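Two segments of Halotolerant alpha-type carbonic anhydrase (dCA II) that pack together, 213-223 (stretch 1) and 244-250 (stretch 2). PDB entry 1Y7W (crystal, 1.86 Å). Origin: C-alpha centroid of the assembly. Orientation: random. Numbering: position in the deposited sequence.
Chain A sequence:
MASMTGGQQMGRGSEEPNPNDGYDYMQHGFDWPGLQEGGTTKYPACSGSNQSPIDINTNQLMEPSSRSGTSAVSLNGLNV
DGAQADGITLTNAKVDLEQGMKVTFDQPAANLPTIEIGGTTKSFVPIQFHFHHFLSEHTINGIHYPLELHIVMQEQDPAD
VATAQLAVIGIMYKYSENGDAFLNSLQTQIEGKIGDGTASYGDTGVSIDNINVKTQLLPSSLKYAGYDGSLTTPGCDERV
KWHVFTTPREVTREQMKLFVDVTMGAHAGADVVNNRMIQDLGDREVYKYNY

Stretch 1 (213-223) VKTQLLPSSLK
Stretch 2 (244-250) VFTTPRE

The loop after a short helix runs antiparallel to a strand-loop-strand segment, held by an arginine that donates hydrogen bonds to three backbone carbonyls at one end, a backbone hydrogen bond at the other and two waters between, with 587 Å² buried. CA atoms pair Pro219 with Arg249 (5.9 Å), Ser221 with Thr247 (6.1 Å) and Lys223 with Phe245 (5.8 Å).

Stretch 1 starts helical, with a wider turn in which Leu217 N and Leu218 N both bond Val213 O (2.9 and 3.1 Å), then extends at Leu218 (phi/psi -65/143). Carbonyls of the turn and of Leu218 just after it face Arg249. Its chi1 is -91°, chi2 and chi3 are t and chi4 is -86°; NE donates to Leu217 O (2.9 Å), NH1 to Thr215 O (3.2 Å) and Leu218 O (2.8 Å). A long, multidonor side chain suits this carbonyl-rich pocket.

At the other end, Thr246 N donates to Lys223 O (3.1 Å), which also meets Phe245 CA (3.4 Å). Phe245 (chi1 m, chi2 -102°) is buried, its apolar bulk suiting Pro219's ring (CB to CG 3.8 Å) and Leu222 (m,t; CE1 to CD2 4.3 Å).

Midway, Thr247 (m) points toward stretch 1, its small side chain fitting OG1 3.3 Å from Ser221 CB. Ser220 is p; Ser221 (t) accepts at OG from Lys223 N (3.0 Å), bracing the loop; Lys223 is m,t,m,t. Water 1 accepts from Ser220 N (3.1 Å) and donates to Pro248 O (2.9 Å); water 2 accepts from Thr247 N (3.0 Å) and donates to Ser221 O (2.9 Å) and Lys223 O (2.7 Å).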

ATOM      1  N   VAL A 213       7.016   3.284 -12.676  1.00 19.43           N
ATOM      2  CA  VAL A 213       5.731   3.237 -11.981  1.00 19.26           C
ATOM      3  C   VAL A 213       4.574   2.865 -12.866  1.00 20.38           C
ATOM      4  O   VAL A 213       3.798   1.935 -12.563  1.00 18.56           O
ATOM      5  CB  VAL A 213       5.437   4.571 -11.254  1.00 17.59           C
ATOM      6  CG1 VAL A 213       4.060   4.477 -10.513  1.00 18.77           C
ATOM      7  CG2 VAL A 213       6.491   4.812 -10.210  1.00 19.96           C
ATOM      8  N   LYS A 214       4.461   3.571 -13.984  1.00 21.08           N
ATOM      9  CA  LYS A 214       3.353   3.339 -14.877  1.00 21.80           C
ATOM     10  C   LYS A 214       3.322   1.951 -15.508  1.00 23.39           C
ATOM     11  O   LYS A 214       2.248   1.306 -15.593  1.00 21.74           O
ATOM     12  CB  LYS A 214       3.359   4.431 -15.953  1.00 23.78           C
ATOM     13  CG  LYS A 214       2.503   4.146 -17.189  1.00 26.26           C
ATOM     14  CD  LYS A 214       1.034   4.213 -16.851  1.00 32.13           C
ATOM     15  CE  LYS A 214       0.205   4.637 -18.077  1.00 36.27           C
ATOM     16  NZ  LYS A 214       0.187   3.500 -19.038  1.00 38.11           N
ATOM     17  N   THR A 215       4.478   1.477 -15.961  1.00 20.88           N
ATOM     18  CA  THR A 215       4.467   0.171 -16.611  1.00 23.07           C
ATOM     19  C   THR A 215       4.575  -1.021 -15.666  1.00 22.26           C
ATOM     20  O   THR A 215       4.072  -2.100 -15.966  1.00 24.86           O
ATOM     21  CB  THR A 215       5.611   0.068 -17.713  1.00 23.66           C
ATOM     22  OG1 THR A 215       6.901   0.022 -17.076  1.00 23.80           O
ATOM     23  CG2 THR A 215       5.555   1.299 -18.644  1.00 22.23           C
ATOM     24  N   GLN A 216       5.190  -0.822 -14.515  1.00 21.30           N
ATOM     25  CA  GLN A 216       5.359  -1.946 -13.634  1.00 21.91           C
ATOM     26  C   GLN A 216       4.390  -2.083 -12.465  1.00 21.37           C
ATOM     27  O   GLN A 216       4.168  -3.197 -12.008  1.00 21.77           O
ATOM     28  CB  GLN A 216       6.793  -1.955 -13.101  1.00 22.06           C
ATOM     29  CG  GLN A 216       7.787  -2.219 -14.251  1.00 24.20           C
ATOM     30  CD  GLN A 216       9.207  -2.291 -13.748  1.00 26.74           C
ATOM     31  OE1 GLN A 216       9.807  -1.268 -13.416  1.00 26.35           O
ATOM     32  NE2 GLN A 216       9.758  -3.523 -13.670  1.00 24.59           N
ATOM     33  N   LEU A 217       3.847  -0.953 -11.992  1.00 21.97           N
ATOM     34  CA  LEU A 217       2.974  -0.953 -10.821  1.00 20.40           C
ATOM     35  C   LEU A 217       1.512  -0.626 -11.084  1.00 21.43           C
ATOM     36  O   LEU A 217       0.656  -1.376 -10.653  1.00 21.94           O
ATOM     37  CB  LEU A 217       3.549  -0.022  -9.752  1.00 20.31           C
ATOM     38  CG  LEU A 217       5.009  -0.216  -9.295  1.00 20.12           C
ATOM     39  CD1 LEU A 217       5.322   0.862  -8.302  1.00 18.58           C
ATOM     40  CD2 LEU A 217       5.287  -1.619  -8.696  1.00 18.50           C
ATOM     41  N   LEU A 218       1.203   0.455 -11.807  1.00 20.93           N
ATOM     42  CA  LEU A 218      -0.203   0.780 -12.022  1.00 21.48           C
ATOM     43  C   LEU A 218      -0.882  -0.285 -12.841  1.00 22.12           C
ATOM     44  O   LEU A 218      -0.281  -0.836 -13.775  1.00 22.62           O
ATOM     45  CB  LEU A 218      -0.377   2.123 -12.724  1.00 22.99           C
ATOM     46  CG  LEU A 218       0.090   3.371 -11.991  1.00 23.75           C
ATOM     47  CD1 LEU A 218      -0.648   4.561 -12.655  1.00 23.83           C
ATOM     48  CD2 LEU A 218      -0.291   3.335 -10.512  1.00 25.89           C
ATOM     49  N   PRO A 219      -2.163  -0.590 -12.527  1.00 21.41           N
ATOM     50  CA  PRO A 219      -2.851  -1.629 -13.293  1.00 21.80           C
ATOM     51  C   PRO A 219      -3.314  -1.162 -14.662  1.00 24.21           C
ATOM     52  O   PRO A 219      -3.170   0.008 -15.014  1.00 20.76           O
ATOM     53  CB  PRO A 219      -4.010  -2.044 -12.392  1.00 23.38           C
ATOM     54  CG  PRO A 219      -4.290  -0.819 -11.577  1.00 22.33           C
ATOM     55  CD  PRO A 219      -2.945  -0.144 -11.356  1.00 20.42           C
ATOM     56  N   SER A 220      -3.894  -2.091 -15.420  1.00 25.66           N
ATOM     57  CA  SER A 220      -4.331  -1.790 -16.770  1.00 29.44           C
ATOM     58  C   SER A 220      -5.470  -0.779 -16.926  1.00 32.02           C
ATOM     59  O   SER A 220      -5.625  -0.198 -18.011  1.00 34.18           O
ATOM     60  CB  SER A 220      -4.676  -3.092 -17.508  1.00 31.30           C
ATOM     61  OG  SER A 220      -5.587  -3.889 -16.745  1.00 34.30           O
ATOM     62  N   SER A 221      -6.241  -0.529 -15.865  1.00 29.37           N
ATOM     63  CA  SER A 221      -7.321   0.443 -15.945  1.00 26.93           C
ATOM     64  C   SER A 221      -7.123   1.412 -14.797  1.00 26.09           C
ATOM     65  O   SER A 221      -6.542   1.061 -13.761  1.00 23.03           O
ATOM     66  CB  SER A 221      -8.682  -0.263 -15.858  1.00 26.64           C
ATOM     67  OG  SER A 221      -9.651   0.569 -15.269  1.00 28.06           O
ATOM     68  N   LEU A 222      -7.550   2.646 -14.991  1.00 24.61           N
ATOM     69  CA  LEU A 222      -7.368   3.636 -13.945  1.00 24.60           C
ATOM     70  C   LEU A 222      -8.582   3.675 -13.041  1.00 22.54           C
ATOM     71  O   LEU A 222      -8.667   4.537 -12.182  1.00 20.37           O
ATOM     72  CB  LEU A 222      -7.168   5.018 -14.538  1.00 27.81           C
ATOM     73  CG  LEU A 222      -5.877   5.123 -15.350  1.00 30.09           C
ATOM     74  CD1 LEU A 222      -5.732   6.562 -15.816  1.00 34.28           C
ATOM     75  CD2 LEU A 222      -4.688   4.704 -14.507  1.00 30.49           C
ATOM     76  N   LYS A 223      -9.529   2.754 -13.235  1.00 20.34           N
ATOM     77  CA  LYS A 223     -10.715   2.762 -12.364  1.00 21.66           C
ATOM     78  C   LYS A 223     -10.351   2.576 -10.893  1.00 20.41           C
ATOM     79  O   LYS A 223      -9.667   1.628 -10.553  1.00 23.65           O
ATOM     80  CB  LYS A 223     -11.674   1.624 -12.746  1.00 23.75           C
ATOM     81  CG  LYS A 223     -12.458   1.951 -14.020  1.00 27.82           C
ATOM     82  CD  LYS A 223     -13.441   0.804 -14.425  1.00 33.51           C
ATOM     83  CE  LYS A 223     -12.707  -0.409 -15.010  1.00 38.55           C
ATOM     84  NZ  LYS A 223     -13.611  -1.364 -15.851  1.00 42.59           N
ATOM     85  N   VAL A 244      -8.163   2.930  -4.063  1.00 16.68           N
ATOM     86  CA  VAL A 244      -8.057   1.495  -4.290  1.00 18.61           C
ATOM     87  C   VAL A 244      -8.484   1.138  -5.726  1.00 17.65           C
ATOM     88  O   VAL A 244      -9.658   1.242  -6.052  1.00 16.49           O
ATOM     89  CB  VAL A 244      -8.927   0.750  -3.262  1.00 18.22           C
ATOM     90  CG1 VAL A 244      -8.764  -0.742  -3.439  1.00 19.95           C
ATOM     91  CG2 VAL A 244      -8.502   1.158  -1.865  1.00 18.13           C
ATOM     92  N   PHE A 245      -7.517   0.791  -6.587  1.00 16.96           N
ATOM     93  CA  PHE A 245      -7.804   0.434  -7.978  1.00 18.32           C
ATOM     94  C   PHE A 245      -8.568  -0.859  -8.014  1.00 18.17           C
ATOM     95  O   PHE A 245      -8.163  -1.802  -7.413  1.00 17.11           O
ATOM     96  CB  PHE A 245      -6.491   0.343  -8.755  1.00 19.56           C
ATOM     97  CG  PHE A 245      -5.907   1.693  -8.980  1.00 22.40           C
ATOM     98  CD1 PHE A 245      -6.042   2.319 -10.221  1.00 24.44           C
ATOM     99  CD2 PHE A 245      -5.390   2.427  -7.897  1.00 24.24           C
ATOM    100  CE1 PHE A 245      -5.663   3.677 -10.409  1.00 24.32           C
ATOM    101  CE2 PHE A 245      -5.010   3.782  -8.043  1.00 25.10           C
ATOM    102  CZ  PHE A 245      -5.143   4.406  -9.318  1.00 26.96           C
ATOM    103  N   THR A 246      -9.631  -0.891  -8.800  1.00 19.14           N
ATOM    104  CA  THR A 246     -10.482  -2.066  -8.843  1.00 21.32           C
ATOM    105  C   THR A 246     -10.150  -3.121  -9.905  1.00 21.84           C
ATOM    106  O   THR A 246     -10.718  -4.177  -9.872  1.00 22.83           O
ATOM    107  CB  THR A 246     -11.972  -1.584  -8.903  1.00 21.11           C
ATOM    108  OG1 THR A 246     -12.145  -0.678  -9.988  1.00 21.65           O
ATOM    109  CG2 THR A 246     -12.315  -0.846  -7.599  1.00 23.24           C
ATOM    110  N   THR A 247      -9.225  -2.849 -10.817  1.00 20.57           N
ATOM    111  CA  THR A 247      -8.806  -3.837 -11.794  1.00 22.27           C
ATOM    112  C   THR A 247      -7.510  -4.413 -11.261  1.00 21.20           C
ATOM    113  O   THR A 247      -6.521  -3.692 -11.062  1.00 20.03           O
ATOM    114  CB  THR A 247      -8.506  -3.194 -13.138  1.00 24.63           C
ATOM    115  OG1 THR A 247      -9.667  -2.480 -13.586  1.00 25.22           O
ATOM    116  CG2 THR A 247      -8.091  -4.256 -14.142  1.00 24.94           C
ATOM    117  N   PRO A 248      -7.487  -5.723 -11.015  1.00 20.59           N
ATOM    118  CA  PRO A 248      -6.253  -6.309 -10.490  1.00 19.54           C
ATOM    119  C   PRO A 248      -5.165  -6.666 -11.487  1.00 20.18           C
ATOM    120  O   PRO A 248      -5.392  -6.733 -12.704  1.00 20.47           O
ATOM    121  CB  PRO A 248      -6.737  -7.569  -9.748  1.00 18.46           C
ATOM    122  CG  PRO A 248      -8.005  -7.953 -10.481  1.00 21.91           C
ATOM    123  CD  PRO A 248      -8.603  -6.700 -11.094  1.00 21.36           C
ATOM    124  N   ARG A 249      -3.955  -6.787 -10.960  1.00 19.62           N
ATOM    125  CA  ARG A 249      -2.838  -7.330 -11.734  1.00 20.12           C
ATOM    126  C   ARG A 249      -2.954  -8.847 -11.502  1.00 20.34           C
ATOM    127  O   ARG A 249      -3.958  -9.286 -10.928  1.00 22.63           O
ATOM    128  CB  ARG A 249      -1.514  -6.828 -11.180  1.00 19.29           C
ATOM    129  CG  ARG A 249      -1.107  -5.529 -11.894  1.00 20.92           C
ATOM    130  CD  ARG A 249       0.220  -5.012 -11.334  1.00 25.07           C
ATOM    131  NE  ARG A 249       0.654  -3.863 -12.119  1.00 27.37           N
ATOM    132  CZ  ARG A 249       1.363  -3.943 -13.240  1.00 30.69           C
ATOM    133  NH1 ARG A 249       1.685  -2.811 -13.880  1.00 30.93           N
ATOM    134  NH2 ARG A 249       1.796  -5.132 -13.700  1.00 28.42           N
ATOM    135  N   GLU A 250      -1.953  -9.630 -11.911  1.00 20.97           N
ATOM    136  CA  GLU A 250      -2.004 -11.084 -11.747  1.00 22.24           C
ATOM    137  C   GLU A 250      -0.821 -11.633 -11.002  1.00 21.11           C
ATOM    138  O   GLU A 250       0.230 -11.083 -11.077  1.00 21.06           O
ATOM    139  CB  GLU A 250      -2.090 -11.762 -13.141  1.00 26.80           C
ATOM    140  CG  GLU A 250      -3.384 -11.359 -13.864  1.00 32.08           C
ATOM    141  CD  GLU A 250      -3.537 -11.976 -15.253  1.00 37.38           C
ATOM    142  OE1 GLU A 250      -4.444 -11.499 -15.973  1.00 39.52           O
ATOM    143  OE2 GLU A 250      -2.773 -12.919 -15.606  1.00 37.33           O
TER
HETATM  144  O   HOH W   1      -3.936  -5.009 -14.491  1.00 25.63           O
HETATM  145  O   HOH W   2      -8.330  -0.239 -11.892  1.00 21.51           O